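Local coordinates for protein chintase (Rhizomucor miehei, PDB 5YUQ) that hydrolyses the beta-1,4 links of chitin, as a family 18 glycoside hydrolase built on a TIM barrel with an active-site tunnel, at residues F154-E157 with N158-S162. Residues are numbered along the deposited sequence; the frame is centred on the assembly and turned at random.
Sequences FNDE and NQQPS
Asp-156 and Gln-159 frame a type I beta turn at the tip of a short hairpin-like loop, which follows strand 144-149 of the TIM barrel and lies at the protein surface. Backbone bonds define it: Gln-159 N donates to Asp-156 O at 3.0 Å, closing the turn. Asp-156 N donates to Gln-160 O at 2.8 Å with a nearly straight N-H...O angle of 165°. Farther from the turn, Ser-162 N reaches Phe-154 O at 3.0 Å, and Asn-155 faces Pro-161 in a single bridge. In one of its two conformers, Ser-162 OG also donates to Phe-154 O, at 2.7 Å.

Outside contacts fix the loop to its neighbours. Asn-110 O accepts from Asn-155 ND2, its ND2 donates to Asp-156 O, and its OD1 accepts from Gln-159 NE2, while the buried Phe-154 ring meets Tyr-128, Trp-169 and Trp-218.

Side chains reinforce this frame. Asp-156 makes an Asx turn: with CG set between its own N and carbonyl carbon (chi1 64°), the carboxylate is turned toward the backbone N-H groups that follow it. Its OD2 receives two waters, one shared with Asn-158 OD1 and the other with Pro-161 O. OD1 accepts from Asn-158 N at 2.8 Å and from Gln-160 N at 3.0 Å, the two N-H groups approaching from opposite faces of the carboxylate plane.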
# COMPACT_ATOMS: atom_id res chain seq x y z
N PHE A 154 -13.29 1.49 5.88
CA PHE A 154 -13.72 2.64 5.09
C PHE A 154 -14.61 3.61 5.86
O PHE A 154 -15.45 3.19 6.66
CB PHE A 154 -14.51 2.16 3.88
CG PHE A 154 -13.72 1.31 2.92
CD1 PHE A 154 -12.50 1.75 2.43
CD2 PHE A 154 -14.22 0.08 2.51
CE1 PHE A 154 -11.78 0.95 1.53
CE2 PHE A 154 -13.52 -0.70 1.61
CZ PHE A 154 -12.31 -0.27 1.12
N ASN A 155 -14.42 4.89 5.59
CA ASN A 155 -15.19 5.94 6.26
C ASN A 155 -16.68 5.88 5.98
O ASN A 155 -17.12 5.64 4.86
CB ASN A 155 -14.69 7.32 5.84
CG ASN A 155 -13.37 7.68 6.48
OD1 ASN A 155 -12.88 6.97 7.37
ND2 ASN A 155 -12.80 8.80 6.05
N ASP A 156 -17.46 6.15 7.02
CA ASP A 156 -18.90 6.23 6.86
C ASP A 156 -19.32 7.62 6.39
O ASP A 156 -18.48 8.42 5.95
CB ASP A 156 -19.63 5.81 8.14
CG ASP A 156 -19.36 6.74 9.31
OD1 ASP A 156 -18.90 7.89 9.12
OD2 ASP A 156 -19.64 6.31 10.45
N GLU A 157 -20.61 7.91 6.51
CA GLU A 157 -21.17 9.16 6.03
C GLU A 157 -20.62 10.37 6.78
O GLU A 157 -20.69 11.49 6.28
CB GLU A 157 -22.70 9.14 6.15
CG GLU A 157 -23.42 8.07 5.33
CD GLU A 157 -23.47 6.71 6.01
OE1 GLU A 157 -22.88 6.55 7.11
OE2 GLU A 157 -24.10 5.79 5.42
N ASN A 158 -20.06 10.14 7.96
CA ASN A 158 -19.53 11.22 8.79
C ASN A 158 -18.01 11.23 8.82
O ASN A 158 -17.38 11.85 9.69
CB ASN A 158 -20.08 11.11 10.21
CG ASN A 158 -21.59 11.15 10.23
OD1 ASN A 158 -22.25 10.28 10.82
ND2 ASN A 158 -22.16 12.15 9.57
N GLN A 159 -17.42 10.54 7.84
CA GLN A 159 -15.96 10.43 7.70
C GLN A 159 -15.31 9.74 8.89
O GLN A 159 -14.15 10.00 9.21
CB GLN A 159 -15.32 11.81 7.44
CG GLN A 159 -15.80 12.51 6.18
CD GLN A 159 -14.93 13.69 5.81
OE1 GLN A 159 -14.14 14.17 6.63
NE2 GLN A 159 -15.05 14.15 4.57
N GLN A 160 -16.05 8.85 9.53
CA GLN A 160 -15.54 8.10 10.59
C GLN A 160 -15.33 6.64 10.15
O GLN A 160 -16.18 6.14 9.47
CB GLN A 160 -16.45 8.06 11.76
CG GLN A 160 -16.81 9.44 12.28
CD GLN A 160 -15.59 10.26 12.76
OE1 GLN A 160 -15.43 11.37 12.40
NE2 GLN A 160 -14.79 9.67 13.55
N PRO A 161 -14.23 6.00 10.55
CA PRO A 161 -14.08 4.60 10.12
C PRO A 161 -15.28 3.76 10.55
O PRO A 161 -15.74 3.86 11.70
CB PRO A 161 -12.84 4.13 10.88
CG PRO A 161 -12.03 5.39 11.05
CD PRO A 161 -13.05 6.48 11.30
N SER A 162 -15.79 2.95 9.63
CA SER A 162 -16.93 2.10 9.91
C SER A 162 -16.60 1.09 11.01
O SER A 162 -15.50 0.55 11.07
CB SER A 162 -17.36 1.39 8.62
OG SER A 162 -17.79 2.34 7.65
O HOH W 1 -20.74 8.08 12.21
O HOH W 2 -18.38 4.68 12.22